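Local structure of pyruvate-formate lyase-activating enzyme (Bacteroides vulgatus ATCC 8482, 3CAN) at residues L131-D136 with E162-C167; Q166-L171 with L176-G181; M65-H70 with V76-I81; T47-M52 with I85-E90. The protein is probably an activating enzyme of the radical SAM superfamily, modelled here as a fragment built of alternating strands and helices around a parallel sheet. All coordinates share one frame; numbering follows the deposited sequence. Where two conformers were deposited one is given.

Interaction 1 of 4, residues L131-D136 with E162-C167; sequences LLPYHD and EVQQQC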
loop_
_atom_site.group_PDB
_atom_site.type_symbol
_atom_site.label_atom_id
_atom_site.label_comp_id
_atom_site.label_asym_id
_atom_site.label_seq_id
_atom_site.Cartn_x
_atom_site.Cartn_y
_atom_site.Cartn_z
ATOM N N LEU A 131 -4.704 -7.432 7.426
ATOM C CA LEU A 131 -4.966 -6.696 8.663
ATOM C C LEU A 131 -3.881 -5.626 8.796
ATOM O O LEU A 131 -2.694 -5.938 8.842
ATOM C CB LEU A 131 -4.972 -7.628 9.883
ATOM C CG LEU A 131 -5.944 -8.812 9.844
ATOM C CD1 LEU A 131 -5.908 -9.580 11.172
ATOM C CD2 LEU A 131 -7.357 -8.338 9.514
ATOM N N LEU A 132 -4.295 -4.366 8.818
ATOM C CA LEU A 132 -3.372 -3.236 8.850
ATOM C C LEU A 132 -3.488 -2.528 10.202
ATOM O O LEU A 132 -4.347 -1.657 10.377
ATOM C CB LEU A 132 -3.697 -2.276 7.703
ATOM C CG LEU A 132 -3.877 -2.962 6.347
ATOM C CD1 LEU A 132 -4.424 -2.004 5.303
ATOM C CD2 LEU A 132 -2.555 -3.580 5.883
ATOM N N PRO A 133 -2.637 -2.912 11.168
ATOM C CA PRO A 133 -2.745 -2.302 12.488
ATOM C C PRO A 133 -2.571 -0.792 12.461
ATOM O O PRO A 133 -1.685 -0.252 11.775
ATOM C CB PRO A 133 -1.623 -2.974 13.288
ATOM C CG PRO A 133 -1.381 -4.250 12.588
ATOM C CD PRO A 133 -1.581 -3.933 11.137
ATOM N N TYR A 134 -3.432 -0.126 13.212
ATOM C CA TYR A 134 -3.417 1.310 13.311
ATOM C C TYR A 134 -2.156 1.739 14.032
ATOM O O TYR A 134 -1.802 1.186 15.073
ATOM C CB TYR A 134 -4.645 1.776 14.094
ATOM C CG TYR A 134 -4.678 3.247 14.423
ATOM C CD1 TYR A 134 -5.117 4.177 13.486
ATOM C CD2 TYR A 134 -4.285 3.711 15.679
ATOM C CE1 TYR A 134 -5.160 5.533 13.789
ATOM C CE2 TYR A 134 -4.319 5.060 15.987
ATOM C CZ TYR A 134 -4.758 5.968 15.040
ATOM O OH TYR A 134 -4.792 7.310 15.341
ATOM N N HIS A 135 -1.479 2.722 13.466
ATOM C CA HIS A 135 -0.352 3.340 14.132
ATOM C C HIS A 135 -0.544 4.843 14.074
ATOM O O HIS A 135 -0.682 5.409 12.990
ATOM C CB HIS A 135 0.959 2.892 13.491
ATOM C CG HIS A 135 1.331 1.476 13.818
ATOM N ND1 HIS A 135 2.014 1.132 14.966
ATOM C CD2 HIS A 135 1.108 0.316 13.154
ATOM C CE1 HIS A 135 2.192 -0.176 14.995
ATOM N NE2 HIS A 135 1.657 -0.696 13.905
ATOM N N ASP A 136 -0.619 5.450 15.263
ATOM C CA ASP A 136 -0.723 6.902 15.483
ATOM C C ASP A 136 -1.162 7.208 16.913
ATOM O O ASP A 136 -0.791 8.242 17.471
ATOM C CB ASP A 136 -1.674 7.605 14.496
ATOM C CG ASP A 136 -0.930 8.473 13.485
ATOM O OD1 ASP A 136 -1.479 8.720 12.390
ATOM O OD2 ASP A 136 0.199 8.913 13.786
ATOM N N GLU A 162 -0.873 -9.514 20.742
ATOM C CA GLU A 162 -1.762 -10.610 21.120
ATOM C C GLU A 162 -3.088 -10.517 20.375
ATOM O O GLU A 162 -3.566 -11.509 19.832
ATOM C CB GLU A 162 -2.015 -10.610 22.631
ATOM C CG GLU A 162 -2.760 -11.844 23.131
ATOM C CD GLU A 162 -3.057 -11.801 24.621
ATOM O OE1 GLU A 162 -2.242 -11.245 25.392
ATOM O OE2 GLU A 162 -4.110 -12.346 25.024
ATOM N N VAL A 163 -3.677 -9.327 20.358
ATOM C CA VAL A 163 -4.936 -9.107 19.640
ATOM C C VAL A 163 -4.767 -9.336 18.134
ATOM O O VAL A 163 -5.585 -10.011 17.516
ATOM C CB VAL A 163 -5.525 -7.701 19.928
ATOM C CG1 VAL A 163 -6.663 -7.373 18.966
ATOM C CG2 VAL A 163 -6.007 -7.608 21.379
ATOM N N GLN A 164 -3.700 -8.796 17.553
ATOM C CA GLN A 164 -3.417 -8.997 16.134
ATOM C C GLN A 164 -3.389 -10.481 15.775
ATOM O O GLN A 164 -4.028 -10.908 14.812
ATOM C CB GLN A 164 -2.091 -8.348 15.749
ATOM C CG GLN A 164 -2.118 -6.832 15.757
ATOM C CD GLN A 164 -0.756 -6.255 15.475
ATOM O OE1 GLN A 164 -0.035 -6.751 14.606
ATOM N NE2 GLN A 164 -0.388 -5.203 16.202
ATOM N N GLN A 165 -2.677 -11.273 16.569
ATOM C CA GLN A 165 -2.582 -12.705 16.302
ATOM C C GLN A 165 -3.903 -13.428 16.549
ATOM O O GLN A 165 -4.211 -14.393 15.858
ATOM C CB GLN A 165 -1.457 -13.340 17.125
ATOM C CG GLN A 165 -0.069 -12.836 16.753
ATOM C CD GLN A 165 0.297 -13.080 15.286
ATOM O OE1 GLN A 165 -0.127 -14.065 14.674
ATOM N NE2 GLN A 165 1.098 -12.180 14.724
ATOM N N GLN A 166 -4.657 -12.984 17.551
ATOM C CA GLN A 166 -5.986 -13.525 17.798
ATOM C C GLN A 166 -6.885 -13.285 16.587
ATOM O O GLN A 166 -7.646 -14.165 16.206
ATOM C CB GLN A 166 -6.589 -12.936 19.081
ATOM C CG GLN A 166 -5.952 -13.519 20.357
ATOM C CD GLN A 166 -6.267 -12.726 21.632
ATOM O OE1 GLN A 166 -6.732 -11.584 21.573
ATOM N NE2 GLN A 166 -6.004 -13.333 22.789
ATOM N N CYS A 167 -6.771 -12.113 15.963
ATOM C CA CYS A 167 -7.568 -11.812 14.765
ATOM C C CYS A 167 -7.169 -12.706 13.589
ATOM O O CYS A 167 -8.011 -13.212 12.850
ATOM C CB CYS A 167 -7.428 -10.341 14.385
ATOM S SG CYS A 167 -8.168 -9.212 15.587
#
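P133 lies against the amide end of Q164, its CB and CG spread over the CD, OE1 and NE2 atoms, and the two side chains cross at about a right angle. The closest pair is CG of P133 with OE1 of Q164, 3.5 Å apart, while CB of P133 stands 3.9 Å from NE2 of Q164. This is packing of ring carbons on an amide, with no hydrogen bond across the two segments. Q164 gets there by length: its CB does not aim at the strand, but CG lies anti to the carbonyl carbon (chi1 -70°) and the chain runs on extended, carrying the amide to the proline. Its NE2 is satisfied by the backbone O of P159, just before the helix, which holds the amide where the proline can lie against it.

Further into the protein the contact is apolar. The CD1 branch of L131 reaches CB of C167 at 3.6 Å and also lies 4.3 Å from the backbone O of Q164. Here helix 161-173 packs antiparallel on strand 128-133, their short segments inclined at 170° with axes 10.4 Å apart, as in the alternating strand-helix layers of a TIM-barrel-like radical SAM fold. Small C167 lets the leucine branch come in close to the helix, and it also touches L101 of the adjoining strand 95-101. L131 suits the sheet-helix interface as a branched, buried side chain that also meets I168 and L171 of the same helix. I180 on the neighbouring strand touches L131, P133 and Q164.

Interaction 2 of 4, residues Q166-L171 with L176-G181; sequences QCIQIL and LKATIG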
loop_
_atom_site.group_PDB
_atom_site.type_symbol
_atom_site.label_atom_id
_atom_site.label_comp_id
_atom_site.label_asym_id
_atom_site.label_seq_id
_atom_site.Cartn_x
_atom_site.Cartn_y
_atom_site.Cartn_z
ATOM N N GLN A 166 -4.657 -12.984 17.551
ATOM C CA GLN A 166 -5.986 -13.525 17.798
ATOM C C GLN A 166 -6.885 -13.285 16.587
ATOM O O GLN A 166 -7.646 -14.165 16.206
ATOM C CB GLN A 166 -6.589 -12.936 19.081
ATOM C CG GLN A 166 -5.952 -13.519 20.357
ATOM C CD GLN A 166 -6.267 -12.726 21.632
ATOM O OE1 GLN A 166 -6.732 -11.584 21.573
ATOM N NE2 GLN A 166 -6.004 -13.333 22.789
ATOM N N CYS A 167 -6.771 -12.113 15.963
ATOM C CA CYS A 167 -7.568 -11.812 14.765
ATOM C C CYS A 167 -7.169 -12.706 13.589
ATOM O O CYS A 167 -8.011 -13.212 12.850
ATOM C CB CYS A 167 -7.428 -10.341 14.385
ATOM S SG CYS A 167 -8.168 -9.212 15.587
ATOM N N ILE A 168 -5.868 -12.898 13.417
ATOM C CA ILE A 168 -5.381 -13.803 12.394
ATOM C C ILE A 168 -5.894 -15.221 12.632
ATOM O O ILE A 168 -6.301 -15.900 11.685
ATOM C CB ILE A 168 -3.837 -13.803 12.336
ATOM C CG1 ILE A 168 -3.324 -12.436 11.858
ATOM C CG2 ILE A 168 -3.334 -14.928 11.438
ATOM C CD1 ILE A 168 -3.664 -12.083 10.404
ATOM N N GLN A 169 -5.868 -15.672 13.885
ATOM C CA GLN A 169 -6.334 -17.013 14.214
ATOM C C GLN A 169 -7.812 -17.201 13.885
ATOM O O GLN A 169 -8.198 -18.233 13.344
ATOM C CB GLN A 169 -6.099 -17.343 15.690
ATOM C CG GLN A 169 -6.352 -18.803 16.040
ATOM C CD GLN A 169 -5.421 -19.738 15.278
ATOM O OE1 GLN A 169 -4.201 -19.629 15.381
ATOM N NE2 GLN A 169 -5.993 -20.644 14.498
ATOM N N ILE A 170 -8.632 -16.218 14.240
ATOM C CA ILE A 170 -10.069 -16.268 13.955
ATOM C C ILE A 170 -10.302 -16.462 12.457
ATOM O O ILE A 170 -11.023 -17.361 12.027
ATOM C CB ILE A 170 -10.785 -14.977 14.427
ATOM C CG1 ILE A 170 -10.823 -14.916 15.961
ATOM C CG2 ILE A 170 -12.211 -14.910 13.872
ATOM C CD1 ILE A 170 -11.063 -13.520 16.516
ATOM N N LEU A 171 -9.683 -15.610 11.651
ATOM C CA LEU A 171 -9.875 -15.689 10.213
ATOM C C LEU A 171 -9.403 -17.048 9.661
ATOM O O LEU A 171 -10.090 -17.660 8.836
ATOM C CB LEU A 171 -9.164 -14.512 9.531
ATOM C CG LEU A 171 -9.775 -13.143 9.829
ATOM C CD1 LEU A 171 -8.798 -12.005 9.469
ATOM C CD2 LEU A 171 -11.131 -12.984 9.110
ATOM N N LEU A 176 -10.066 -18.885 6.025
ATOM C CA LEU A 176 -9.654 -17.740 5.234
ATOM C C LEU A 176 -8.144 -17.509 5.354
ATOM O O LEU A 176 -7.508 -17.928 6.331
ATOM C CB LEU A 176 -10.421 -16.498 5.685
ATOM C CG LEU A 176 -11.941 -16.573 5.532
ATOM C CD1 LEU A 176 -12.616 -15.552 6.455
ATOM C CD2 LEU A 176 -12.361 -16.367 4.076
ATOM N N LYS A 177 -7.584 -16.870 4.337
ATOM C CA LYS A 177 -6.162 -16.539 4.287
ATOM C C LYS A 177 -5.981 -15.106 4.757
ATOM O O LYS A 177 -6.537 -14.175 4.169
ATOM C CB LYS A 177 -5.633 -16.664 2.859
ATOM C CG LYS A 177 -5.793 -18.035 2.232
ATOM C CD LYS A 177 -5.322 -18.023 0.787
ATOM C CE LYS A 177 -5.476 -19.392 0.147
ATOM N NZ LYS A 177 -5.308 -19.348 -1.337
ATOM N N ALA A 178 -5.194 -14.933 5.810
ATOM C CA ALA A 178 -5.007 -13.631 6.436
ATOM C C ALA A 178 -3.558 -13.384 6.810
ATOM O O ALA A 178 -2.795 -14.332 7.092
ATOM C CB ALA A 178 -5.877 -13.519 7.664
ATOM N N THR A 179 -3.195 -12.109 6.825
ATOM C CA THR A 179 -1.845 -11.691 7.172
ATOM C C THR A 179 -1.891 -10.313 7.802
ATOM O O THR A 179 -2.869 -9.586 7.644
ATOM C CB THR A 179 -0.924 -11.666 5.928
ATOM O OG1 THR A 179 0.445 -11.572 6.341
ATOM C CG2 THR A 179 -1.270 -10.487 4.985
ATOM N N ILE A 180 -0.823 -9.966 8.520
ATOM C CA ILE A 180 -0.635 -8.621 9.047
ATOM C C ILE A 180 0.182 -7.822 8.041
ATOM O O ILE A 180 1.222 -8.284 7.562
ATOM C CB ILE A 180 0.113 -8.638 10.409
ATOM C CG1 ILE A 180 -0.662 -9.436 11.454
ATOM C CG2 ILE A 180 0.351 -7.225 10.910
ATOM C CD1 ILE A 180 -1.989 -8.844 11.811
ATOM N N GLY A 181 -0.286 -6.625 7.713
ATOM C CA GLY A 181 0.406 -5.773 6.763
ATOM C C GLY A 181 -0.076 -6.007 5.353
ATOM O O GLY A 181 -0.840 -6.939 5.091
#
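Apolar contacts make up most of this interface, and I168 stands at their middle. Its CD1 touches CB of A178 at 3.8 Å and reaches past it to the strand backbone, 3.6 Å from N of T179. One bond back, CG1 of I168 lies 3.8 Å from CD1 of I180, the two isoleucines crossing at a slant. I180 can meet it because its CG1 is anti to the carbonyl carbon (chi1 -60°), which brings the longer branch round to the helix although its CB does not aim there. A178 is small enough to sit between two larger residues: its methyl also takes CD1 of L171 at 3.8 Å. The other branch of L171, CD2, meets CD1 of L176 at 4.0 Å.

The polar link is a single backbone hydrogen bond, from N of L176 to O of L171, 3.1 Å long and moderately bent at 154°. The donor is tilted 30° from the carbonyl plane, and CB of L176 also packs on that oxygen. It ties the start of the returning segment to the last turns of the helix.

L131 of strand 128-133 and A116 of helix 109-121 enclose the apolar cluster further, and H135 of the second subunit packs on T179 and I180. A helix followed by a short turn and an antiparallel return onto its own face, with the strand joining a parallel sheet at its edge, is the helix-to-strand half of a beta-alpha-beta crossover.

Interaction 3 of 4, residues M65-H70 with V76-I81; sequences MDSTVH and VPNELI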
loop_
_atom_site.group_PDB
_atom_site.type_symbol
_atom_site.label_atom_id
_atom_site.label_comp_id
_atom_site.label_asym_id
_atom_site.label_seq_id
_atom_site.Cartn_x
_atom_site.Cartn_y
_atom_site.Cartn_z
HETATM N N MSE A 65 -18.273 -4.578 10.357
HETATM C CA MSE A 65 -19.570 -5.189 10.088
HETATM C C MSE A 65 -20.707 -4.404 10.755
HETATM O O MSE A 65 -21.875 -4.603 10.429
HETATM C CB MSE A 65 -19.590 -6.624 10.576
HETATM C CG MSE A 65 -18.667 -7.547 9.831
HETATM SE SE MSE A 65 -18.981 -7.659 7.895
HETATM C CE MSE A 65 -20.753 -8.495 7.908
ATOM N N ASP A 66 -20.350 -3.523 11.684
ATOM C CA ASP A 66 -21.299 -2.625 12.347
ATOM C C ASP A 66 -21.468 -1.370 11.505
ATOM O O ASP A 66 -20.542 -0.559 11.389
ATOM C CB ASP A 66 -20.760 -2.296 13.745
ATOM C CG ASP A 66 -21.720 -1.480 14.588
ATOM O OD1 ASP A 66 -22.498 -0.674 14.056
ATOM O OD2 ASP A 66 -21.664 -1.646 15.821
ATOM N N SER A 67 -22.637 -1.213 10.882
ATOM C CA SER A 67 -22.868 -0.072 9.975
ATOM C C SER A 67 -22.775 1.286 10.679
ATOM O O SER A 67 -22.400 2.282 10.067
ATOM C CB SER A 67 -24.211 -0.189 9.261
ATOM O OG SER A 67 -24.248 0.656 8.121
ATOM N N THR A 68 -23.094 1.308 11.967
ATOM C CA THR A 68 -23.000 2.532 12.767
ATOM C C THR A 68 -21.537 2.928 12.976
ATOM O O THR A 68 -21.171 4.107 12.797
ATOM C CB THR A 68 -23.739 2.364 14.088
ATOM O OG1 THR A 68 -25.116 2.073 13.806
ATOM C CG2 THR A 68 -23.645 3.649 14.943
ATOM N N VAL A 69 -20.688 1.951 13.294
ATOM C CA VAL A 69 -19.238 2.204 13.348
ATOM C C VAL A 69 -18.758 2.697 11.980
ATOM O O VAL A 69 -18.024 3.686 11.868
ATOM C CB VAL A 69 -18.436 0.953 13.770
ATOM C CG1 VAL A 69 -16.918 1.199 13.627
ATOM C CG2 VAL A 69 -18.786 0.545 15.192
ATOM N N HIS A 70 -19.189 2.016 10.926
ATOM C CA HIS A 70 -18.776 2.372 9.566
ATOM C C HIS A 70 -19.191 3.801 9.195
ATOM O O HIS A 70 -18.404 4.546 8.603
ATOM C CB HIS A 70 -19.343 1.362 8.569
ATOM C CG HIS A 70 -18.660 1.371 7.236
ATOM N ND1 HIS A 70 -17.724 0.426 6.875
ATOM C CD2 HIS A 70 -18.781 2.202 6.180
ATOM C CE1 HIS A 70 -17.299 0.680 5.649
ATOM N NE2 HIS A 70 -17.922 1.757 5.206
ATOM N N VAL A 76 -20.280 6.809 5.655
ATOM C CA VAL A 76 -21.145 6.033 4.786
ATOM C C VAL A 76 -21.513 4.742 5.500
ATOM O O VAL A 76 -20.704 4.190 6.254
ATOM C CB VAL A 76 -20.466 5.752 3.421
ATOM C CG1 VAL A 76 -19.218 4.899 3.605
ATOM C CG2 VAL A 76 -21.440 5.087 2.457
ATOM N N PRO A 77 -22.756 4.263 5.315
ATOM C CA PRO A 77 -23.071 2.945 5.875
ATOM C C PRO A 77 -22.342 1.829 5.129
ATOM O O PRO A 77 -21.785 2.068 4.061
ATOM C CB PRO A 77 -24.583 2.840 5.674
ATOM C CG PRO A 77 -24.851 3.694 4.478
ATOM C CD PRO A 77 -23.925 4.859 4.645
ATOM N N ASN A 78 -22.342 0.622 5.683
ATOM C CA ASN A 78 -21.617 -0.487 5.064
ATOM C C ASN A 78 -22.451 -1.360 4.125
ATOM O O ASN A 78 -21.919 -2.296 3.515
ATOM C CB ASN A 78 -20.898 -1.347 6.121
ATOM C CG ASN A 78 -21.848 -2.135 6.994
ATOM O OD1 ASN A 78 -23.081 -2.100 6.828
ATOM N ND2 ASN A 78 -21.279 -2.858 7.940
ATOM N N GLU A 79 -23.743 -1.059 3.983
ATOM C CA GLU A 79 -24.619 -1.893 3.166
ATOM C C GLU A 79 -24.077 -2.085 1.734
ATOM O O GLU A 79 -24.019 -3.214 1.211
ATOM C CB GLU A 79 -26.041 -1.316 3.163
ATOM C CG GLU A 79 -26.869 -1.670 4.434
ATOM C CD GLU A 79 -26.559 -0.838 5.694
ATOM O OE1 GLU A 79 -25.586 -0.081 5.728
ATOM O OE2 GLU A 79 -27.319 -0.944 6.679
ATOM N N LEU A 80 -23.651 -0.986 1.109
ATOM C CA LEU A 80 -23.092 -1.040 -0.234
ATOM C C LEU A 80 -21.761 -1.785 -0.283
ATOM O O LEU A 80 -21.485 -2.507 -1.237
ATOM C CB LEU A 80 -22.877 0.379 -0.766
ATOM C CG LEU A 80 -22.213 0.486 -2.136
ATOM C CD1 LEU A 80 -23.071 -0.201 -3.180
ATOM C CD2 LEU A 80 -21.987 1.944 -2.492
ATOM N N ILE A 81 -20.927 -1.589 0.730
ATOM C CA ILE A 81 -19.625 -2.256 0.792
ATOM C C ILE A 81 -19.842 -3.774 0.775
ATOM O O ILE A 81 -19.191 -4.494 0.022
ATOM C CB ILE A 81 -18.811 -1.837 2.057
ATOM C CG1 ILE A 81 -18.203 -0.445 1.885
ATOM C CG2 ILE A 81 -17.655 -2.810 2.327
ATOM C CD1 ILE A 81 -19.162 0.659 1.799
#
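With chi1 of 69°, CG of N78 stands between its own backbone N and carbonyl carbon, and this folds the amide back toward segment 65-70. H70 answers with its ring carbon CG anti to the backbone N (chi1 -162°), so that the imidazole swings across to N78. CB of N78 then lies over one face of the ring, 3.9 Å from its centroid and offset toward the rim, a CH-pi contact. The ring and amide planes are 51° apart, so the two flat groups do not stack. From the other segment CD1 of I81 and CG1 of V76 also approach the imidazole, the valine lying alongside it; these hydrocarbon groups suit a buried ring.

The amide of N78 gives ND2 to the backbone O of M65, a selenomethionine, in a weak bond of 3.1 Å, and also to O of S64 just before it. One NH2 group thus spans two carbonyls of the loop that leads into helix 67-74, a task for which a short amide is well fitted. S67, at the first turn of that helix, donates its OG to OE1 of E79, 2.8 Å away, meeting the oxygen on its syn side. E79 bends at chi2 to offer it, and CB of P77 packs 3.3 Å from the same hydroxyl.

D66 is the N-cap of helix 67-74: its OD1 accepts from N of V69 at 3.3 Å and, weakly, from N of T68. Two consecutive helices, 67-74 and 79-90, are thus joined by a short loop, the first N-capped and its first turn packed on the loop residues leading into the second.

Interaction 4 of 4, residues T47-M52 with I85-E90; sequences TVDEVM and IRRVAE
The charged part of this contact is a salt bridge between D49 and R87. R87 holds the carboxylate side-on with two nitrogens, one for each oxygen: NE to OD1 of D49 at 3.2 Å, and NH1 to OD2 of D49 at 3.1 Å. The second bond is almost straight, 177° at the hydrogen, and both oxygens are met on their syn sides. Each lies close to the guanidinium plane, so the carboxylate sits at the edge of that group, although the two planes are turned 30° from one another. The reach comes from R87, whose CG is anti to the backbone N and whose chain is extended from there to NE. Two bonds fix the rotation of both flat ends, and opposite charges suit a partly exposed position, where both residues lie.

Helices 45-53 and 79-90 are neighbours in the helical layer packed against the parallel sheet, as expected of a TIM-barrel-like fold; their short segments cross at -45° with axes 10.8 Å apart.

Apolar contacts fill the inner side. In the conformer of V88 given here, one of two, its CG2 meets CG1 of V48 at 4.1 Å, the valines crossing at about a right angle. Compact beta-branched valines fit between the helices, while the longer M52, a selenomethionine, brings its selenium to 4.2 Å from CG1 of V88; both contacts may differ in the other conformer. L58 of strand 57-61 touches both M52 and V88, and F93 adds to M52.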
loop_
_atom_site.group_PDB
_atom_site.type_symbol
_atom_site.label_atom_id
_atom_site.label_comp_id
_atom_site.label_asym_id
_atom_site.label_seq_id
_atom_site.Cartn_x
_atom_site.Cartn_y
_atom_site.Cartn_z
ATOM N N THR A 47 -20.874 -0.634 -13.171
ATOM C CA THR A 47 -19.520 -0.082 -13.133
ATOM C C THR A 47 -18.534 -1.065 -12.518
ATOM O O THR A 47 -17.410 -1.185 -12.992
ATOM C CB THR A 47 -19.445 1.240 -12.368
ATOM O OG1 THR A 47 -20.467 2.120 -12.859
ATOM C CG2 THR A 47 -18.054 1.879 -12.575
ATOM N N VAL A 48 -18.952 -1.762 -11.468
ATOM C CA VAL A 48 -18.117 -2.809 -10.881
ATOM C C VAL A 48 -17.813 -3.849 -11.959
ATOM O O VAL A 48 -16.691 -4.273 -12.110
ATOM C CB VAL A 48 -18.791 -3.486 -9.672
ATOM C CG1 VAL A 48 -17.922 -4.641 -9.143
ATOM C CG2 VAL A 48 -19.070 -2.456 -8.561
ATOM N N ASP A 49 -18.823 -4.241 -12.726
ATOM C CA ASP A 49 -18.626 -5.222 -13.802
ATOM C C ASP A 49 -17.627 -4.733 -14.853
ATOM O O ASP A 49 -16.747 -5.497 -15.284
ATOM C CB ASP A 49 -19.960 -5.542 -14.486
ATOM C CG ASP A 49 -20.903 -6.331 -13.609
ATOM O OD1 ASP A 49 -20.490 -6.812 -12.535
ATOM O OD2 ASP A 49 -22.081 -6.474 -14.014
ATOM N N GLU A 50 -17.746 -3.469 -15.259
ATOM C CA GLU A 50 -16.844 -2.906 -16.267
ATOM C C GLU A 50 -15.421 -2.771 -15.730
ATOM O O GLU A 50 -14.467 -3.008 -16.455
ATOM C CB GLU A 50 -17.348 -1.552 -16.776
ATOM C CG GLU A 50 -16.554 -0.972 -17.961
ATOM C CD GLU A 50 -16.638 -1.809 -19.241
ATOM O OE1 GLU A 50 -17.585 -2.612 -19.392
ATOM O OE2 GLU A 50 -15.744 -1.656 -20.107
ATOM N N VAL A 51 -15.277 -2.387 -14.463
ATOM C CA VAL A 51 -13.949 -2.343 -13.831
ATOM C C VAL A 51 -13.305 -3.734 -13.848
ATOM O O VAL A 51 -12.150 -3.883 -14.236
ATOM C CB VAL A 51 -13.997 -1.796 -12.391
ATOM C CG1 VAL A 51 -12.648 -2.048 -11.680
ATOM C CG2 VAL A 51 -14.316 -0.289 -12.411
HETATM N N MSE A 52 -14.065 -4.764 -13.488
HETATM C CA MSE A 52 -13.541 -6.138 -13.528
HETATM C C MSE A 52 -13.087 -6.573 -14.930
HETATM O O MSE A 52 -12.127 -7.318 -15.070
HETATM C CB MSE A 52 -14.558 -7.124 -12.960
HETATM C CG MSE A 52 -14.715 -7.052 -11.462
HETATM SE SE MSE A 52 -15.808 -8.503 -10.747
HETATM C CE MSE A 52 -17.543 -7.921 -11.375
ATOM N N ILE A 85 -18.730 -6.565 -2.189
ATOM C CA ILE A 85 -17.895 -7.715 -1.917
ATOM C C ILE A 85 -18.606 -8.964 -2.417
ATOM O O ILE A 85 -18.002 -9.807 -3.079
ATOM C CB ILE A 85 -17.528 -7.855 -0.418
ATOM C CG1 ILE A 85 -16.705 -6.645 0.052
ATOM C CG2 ILE A 85 -16.781 -9.152 -0.199
ATOM C CD1 ILE A 85 -16.560 -6.539 1.561
ATOM N N ARG A 86 -19.905 -9.080 -2.129
ATOM C CA ARG A 86 -20.658 -10.231 -2.619
ATOM C C ARG A 86 -20.651 -10.280 -4.149
ATOM O O ARG A 86 -20.488 -11.348 -4.730
ATOM C CB ARG A 86 -22.094 -10.219 -2.093
ATOM C CG ARG A 86 -22.896 -11.468 -2.448
ATOM C CD ARG A 86 -24.200 -11.522 -1.653
ATOM N NE ARG A 86 -23.954 -11.783 -0.238
ATOM C CZ ARG A 86 -23.661 -12.977 0.266
ATOM N NH1 ARG A 86 -23.600 -14.058 -0.511
ATOM N NH2 ARG A 86 -23.443 -13.098 1.558
ATOM N N ARG A 87 -20.804 -9.125 -4.797
ATOM C CA ARG A 87 -20.851 -9.106 -6.260
ATOM C C ARG A 87 -19.547 -9.595 -6.881
ATOM O O ARG A 87 -19.575 -10.381 -7.834
ATOM C CB ARG A 87 -21.218 -7.728 -6.807
ATOM C CG ARG A 87 -21.742 -7.830 -8.239
ATOM C CD ARG A 87 -22.168 -6.502 -8.808
ATOM N NE ARG A 87 -22.613 -6.658 -10.197
ATOM C CZ ARG A 87 -23.839 -7.042 -10.568
ATOM N NH1 ARG A 87 -24.132 -7.154 -11.859
ATOM N NH2 ARG A 87 -24.779 -7.304 -9.662
ATOM N N VAL A 88 -18.416 -9.143 -6.349
ATOM C CA VAL A 88 -17.123 -9.576 -6.846
ATOM C C VAL A 88 -16.924 -11.079 -6.620
ATOM O O VAL A 88 -16.460 -11.799 -7.512
ATOM C CB VAL A 88 -15.994 -8.756 -6.209
ATOM C CG1 VAL A 88 -14.639 -9.193 -6.738
ATOM C CG2 VAL A 88 -16.235 -7.253 -6.478
ATOM N N ALA A 89 -17.295 -11.548 -5.434
ATOM C CA ALA A 89 -17.205 -12.971 -5.111
ATOM C C ALA A 89 -18.050 -13.825 -6.064
ATOM O O ALA A 89 -17.597 -14.884 -6.547
ATOM C CB ALA A 89 -17.625 -13.202 -3.671
ATOM N N GLU A 90 -19.277 -13.367 -6.337
ATOM C CA GLU A 90 -20.193 -14.102 -7.229
ATOM C C GLU A 90 -19.738 -14.084 -8.693
ATOM O O GLU A 90 -20.108 -14.963 -9.482
ATOM C CB GLU A 90 -21.618 -13.541 -7.124
ATOM C CG GLU A 90 -22.307 -13.901 -5.817
ATOM C CD GLU A 90 -23.688 -13.275 -5.652
ATOM O OE1 GLU A 90 -24.093 -12.428 -6.481
ATOM O OE2 GLU A 90 -24.369 -13.630 -4.672
#

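Interactions 1 and 2 are successive parts of one layer: both use helix 161-173, and they lie on neighbouring strands, 128-133 and 178-180, with L131 linked to T179 and G181 through the backbone. Interactions 3 and 4 share helix 79-90, one at its start and one near its end, and the first is nested in the loop closed by the second. All four are partly buried, but their chemistry differs. Strand-helix packing in 1 and 2 rests chiefly on apolar contacts, with one backbone hydrogen bond in 2. The turn of interaction 3 depends on side-chain hydrogen bonds and a buried ring, whereas helix-helix interaction 4 pairs inner valines with a salt bridge on its outer side.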